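PDB 2F5X: BugD, which binds aspartic acid as a periplasmic solute receptor and probably delivers it to a tripartite tricarboxylate-type transporter. Local coordinates for residues A[174-182]-A[189-199]. Residues are numbered along the deposited sequence; the frame is centred on the assembly and turned at random.
Sequences TAPAMNDLL and MCDQTTNTTQQ. With ASP (aspartic acid), chain D.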
loop_
_atom_site.group_PDB
_atom_site.type_symbol
_atom_site.label_atom_id
_atom_site.label_comp_id
_atom_site.label_asym_id
_atom_site.label_seq_id
_atom_site.Cartn_x
_atom_site.Cartn_y
_atom_site.Cartn_z
ATOM N N THR A 174 -8.709 0.078 2.248
ATOM C CA THR A 174 -9.107 -1.288 2.622
ATOM C C THR A 174 -9.636 -1.426 4.042
ATOM O O THR A 174 -10.081 -2.508 4.411
ATOM C CB THR A 174 -8.007 -2.329 2.357
ATOM O OG1 THR A 174 -6.788 -1.892 2.977
ATOM C CG2 THR A 174 -7.710 -2.410 0.853
ATOM N N ALA A 175 -9.616 -0.353 4.833
ATOM C CA ALA A 175 -10.362 -0.376 6.089
ATOM C C ALA A 175 -11.889 -0.497 5.838
ATOM O O ALA A 175 -12.514 -1.444 6.335
ATOM C CB ALA A 175 -10.015 0.842 6.985
ATOM N N PRO A 176 -12.506 0.416 5.079
ATOM C CA PRO A 176 -13.927 0.239 4.727
ATOM C C PRO A 176 -14.181 -1.041 3.924
ATOM O O PRO A 176 -15.229 -1.670 4.107
ATOM C CB PRO A 176 -14.263 1.476 3.882
ATOM C CG PRO A 176 -12.990 2.102 3.536
ATOM C CD PRO A 176 -11.974 1.690 4.568
ATOM N N ALA A 177 -13.245 -1.426 3.060
ATOM C CA ALA A 177 -13.417 -2.681 2.311
ATOM C C ALA A 177 -13.459 -3.867 3.267
ATOM O O ALA A 177 -14.320 -4.739 3.138
ATOM C CB ALA A 177 -12.321 -2.853 1.291
HETATM N N MSE A 178 -12.537 -3.885 4.231
HETATM C CA MSE A 178 -12.498 -4.946 5.243
HETATM C C MSE A 178 -13.796 -5.024 6.044
HETATM O O MSE A 178 -14.281 -6.127 6.343
HETATM C CB MSE A 178 -11.311 -4.762 6.198
HETATM C CG MSE A 178 -11.228 -5.834 7.285
HETATM SE SE MSE A 178 -10.878 -7.636 6.607
HETATM C CE MSE A 178 -8.916 -7.419 6.321
ATOM N N ASN A 179 -14.353 -3.861 6.388
ATOM C CA ASN A 179 -15.657 -3.812 7.051
ATOM C C ASN A 179 -16.691 -4.611 6.257
ATOM O O ASN A 179 -17.427 -5.423 6.819
ATOM C CB ASN A 179 -16.152 -2.367 7.187
ATOM C CG ASN A 179 -15.411 -1.577 8.246
ATOM O OD1 ASN A 179 -15.100 -0.390 8.043
ATOM N ND2 ASN A 179 -15.137 -2.208 9.392
ATOM N N ASP A 180 -16.746 -4.368 4.952
ATOM C CA ASP A 180 -17.709 -5.054 4.103
ATOM C C ASP A 180 -17.379 -6.538 3.958
ATOM O O ASP A 180 -18.289 -7.373 3.901
ATOM C CB ASP A 180 -17.819 -4.387 2.732
ATOM C CG ASP A 180 -18.883 -3.307 2.689
ATOM O OD1 ASP A 180 -19.459 -2.973 3.749
ATOM O OD2 ASP A 180 -19.218 -2.748 1.631
ATOM N N LEU A 181 -16.090 -6.874 3.903
ATOM C CA LEU A 181 -15.693 -8.278 3.804
ATOM C C LEU A 181 -16.106 -9.032 5.068
ATOM O O LEU A 181 -16.699 -10.119 4.997
ATOM C CB LEU A 181 -14.183 -8.399 3.567
ATOM C CG LEU A 181 -13.644 -9.794 3.244
ATOM C CD1 LEU A 181 -13.753 -10.060 1.763
ATOM C CD2 LEU A 181 -12.183 -9.888 3.669
ATOM N N LEU A 182 -15.822 -8.437 6.225
ATOM C CA LEU A 182 -16.242 -9.017 7.500
ATOM C C LEU A 182 -17.760 -9.116 7.592
ATOM O O LEU A 182 -18.288 -10.054 8.198
ATOM C CB LEU A 182 -15.691 -8.213 8.683
ATOM C CG LEU A 182 -14.177 -8.252 8.887
ATOM C CD1 LEU A 182 -13.767 -7.222 9.940
ATOM C CD2 LEU A 182 -13.692 -9.634 9.282
HETATM N N MSE A 189 -10.633 -10.356 -1.573
HETATM C CA MSE A 189 -9.767 -9.176 -1.594
HETATM C C MSE A 189 -8.304 -9.560 -1.476
HETATM O O MSE A 189 -7.967 -10.527 -0.806
HETATM C CB MSE A 189 -10.128 -8.268 -0.408
HETATM C CG MSE A 189 -9.324 -6.996 -0.306
HETATM SE SE MSE A 189 -10.192 -5.739 0.898
HETATM C CE MSE A 189 -9.795 -6.489 2.666
ATOM N N CYS A 190 -7.436 -8.784 -2.115
ATOM C CA CYS A 190 -6.008 -8.836 -1.818
ATOM C C CYS A 190 -5.662 -7.595 -1.040
ATOM O O CYS A 190 -5.979 -6.490 -1.474
ATOM C CB CYS A 190 -5.193 -8.853 -3.105
ATOM S SG CYS A 190 -3.427 -9.234 -2.905
ATOM N N ASP A 191 -5.016 -7.760 0.110
ATOM C CA ASP A 191 -4.801 -6.620 1.020
ATOM C C ASP A 191 -3.487 -6.829 1.789
ATOM O O ASP A 191 -2.962 -7.951 1.847
ATOM C CB ASP A 191 -6.046 -6.478 1.914
ATOM C CG ASP A 191 -6.032 -5.250 2.830
ATOM O OD1 ASP A 191 -5.269 -4.268 2.639
ATOM O OD2 ASP A 191 -6.837 -5.190 3.780
ATOM N N GLN A 192 -2.934 -5.749 2.327
ATOM C CA GLN A 192 -1.627 -5.789 2.990
ATOM C C GLN A 192 -1.710 -6.384 4.381
ATOM O O GLN A 192 -2.729 -6.220 5.054
ATOM C CB GLN A 192 -1.050 -4.389 3.075
ATOM C CG GLN A 192 -0.731 -3.788 1.706
ATOM C CD GLN A 192 -0.680 -2.285 1.789
ATOM O OE1 GLN A 192 -1.609 -1.594 1.354
ATOM N NE2 GLN A 192 0.377 -1.775 2.372
ATOM N N THR A 193 -0.642 -7.067 4.808
ATOM C CA THR A 193 -0.601 -7.682 6.143
ATOM C C THR A 193 -0.744 -6.682 7.298
ATOM O O THR A 193 -1.160 -7.057 8.388
ATOM C CB THR A 193 0.668 -8.546 6.339
ATOM O OG1 THR A 193 1.844 -7.749 6.127
ATOM C CG2 THR A 193 0.738 -9.647 5.277
ATOM N N THR A 194 -0.418 -5.415 7.059
ATOM C CA THR A 194 -0.627 -4.372 8.074
ATOM C C THR A 194 -2.113 -4.120 8.316
ATOM O O THR A 194 -2.481 -3.451 9.294
ATOM C CB THR A 194 0.023 -3.060 7.629
ATOM O OG1 THR A 194 -0.231 -2.887 6.231
ATOM C CG2 THR A 194 1.550 -3.134 7.756
ATOM N N ASN A 195 -2.965 -4.631 7.422
ATOM C CA ASN A 195 -4.415 -4.589 7.634
ATOM C C ASN A 195 -5.071 -5.951 7.887
ATOM O O ASN A 195 -6.129 -6.030 8.544
ATOM C CB ASN A 195 -5.119 -3.878 6.468
ATOM C CG ASN A 195 -6.527 -3.420 6.825
ATOM O OD1 ASN A 195 -6.739 -2.775 7.860
ATOM N ND2 ASN A 195 -7.496 -3.752 5.973
ATOM N N THR A 196 -4.460 -7.021 7.381
ATOM C CA THR A 196 -5.129 -8.326 7.394
ATOM C C THR A 196 -4.676 -9.262 8.506
ATOM O O THR A 196 -5.388 -10.211 8.820
ATOM C CB THR A 196 -4.952 -9.077 6.066
ATOM O OG1 THR A 196 -3.561 -9.356 5.862
ATOM C CG2 THR A 196 -5.380 -8.234 4.881
ATOM N N THR A 197 -3.494 -9.023 9.078
ATOM C CA THR A 197 -2.926 -9.964 10.055
ATOM C C THR A 197 -3.909 -10.279 11.174
ATOM O O THR A 197 -4.157 -11.433 11.489
ATOM C CB THR A 197 -1.629 -9.412 10.666
ATOM O OG1 THR A 197 -0.635 -9.308 9.648
ATOM C CG2 THR A 197 -1.025 -10.414 11.646
ATOM N N GLN A 198 -4.426 -9.205 11.761
ATOM C CA GLN A 198 -5.417 -9.189 12.822
ATOM C C GLN A 198 -6.604 -10.129 12.513
ATOM O O GLN A 198 -6.995 -10.989 13.332
ATOM C CB GLN A 198 -5.876 -7.709 12.984
ATOM C CG GLN A 198 -4.707 -6.625 13.151
ATOM C CD GLN A 198 -4.180 -5.970 11.842
ATOM O OE1 GLN A 198 -3.924 -6.653 10.863
ATOM N NE2 GLN A 198 -3.985 -4.641 11.860
ATOM N N GLN A 199 -7.152 -9.996 11.314
ATOM C CA GLN A 199 -8.311 -10.776 10.911
ATOM C C GLN A 199 -7.951 -12.208 10.528
ATOM O O GLN A 199 -8.754 -13.117 10.718
ATOM C CB GLN A 199 -9.040 -10.100 9.746
ATOM C CG GLN A 199 -9.253 -8.596 9.916
ATOM C CD GLN A 199 -10.061 -8.241 11.145
ATOM O OE1 GLN A 199 -10.832 -9.058 11.652
ATOM N NE2 GLN A 199 -9.883 -7.014 11.636
HETATM N N ASP D . -2.937 1.059 1.399
HETATM C CA ASP D . -4.382 1.384 1.209
HETATM C C ASP D . -5.037 1.821 2.510
HETATM O O ASP D . -6.269 1.714 2.665
HETATM C CB ASP D . -5.127 0.187 0.631
HETATM C CG ASP D . -4.683 -0.145 -0.770
HETATM O OD1 ASP D . -5.061 -1.237 -1.256
HETATM O OD2 ASP D . -3.962 0.628 -1.452
HETATM O OXT ASP D . -4.317 2.275 3.400
#
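Thr-174 and Asp-191 approach each other from opposite sides beside the aspartic acid site of this periplasmic binding protein, where helix 174-182 packs against strand 189-192 and helix 193-199. Thr-174 OG1 donates to Asp-191 OD1 over 2.8 Å, coming down from above the carboxylate plane, while Gln-192 N reaches the same oxygen from the opposite face. Asp-191 OD2 uses its syn lone pair for Asn-195 ND2, 2.7 Å away and nearly straight at 177°, with the acceptor in the amide plane. This grip holds carboxylate and amide in fixed orientation, and ND2 adds a weak bond to Thr-174 O. The buried carboxylate thus ties together two of the residues that hold the ligand: Thr-174 N donates to the ligand's O, and Gln-192 OE1 accepts from its amino N. Ser-151, His-81, Ala-150 and Thr-31 bind the ligand too.

Further along the helix the contact turns apolar. Both methionines are selenomethionines. Met-189 runs out from the strand, its SE 3.6 Å from Ala-177 CB and its CE against Met-178 CE. Bends at chi2 (65°) and chi3 (79°) carry the Met-178 methyl to Thr-196 CG2 and Gln-199 CG. The Met-178 and Gln-199 side chains lie alongside each other, running in opposite directions. Gln-199 crosses Leu-182 at about a right angle; its OE1, hydrogen-bonded to Lys-204, lies 3.8 Å from Leu-182 CD2.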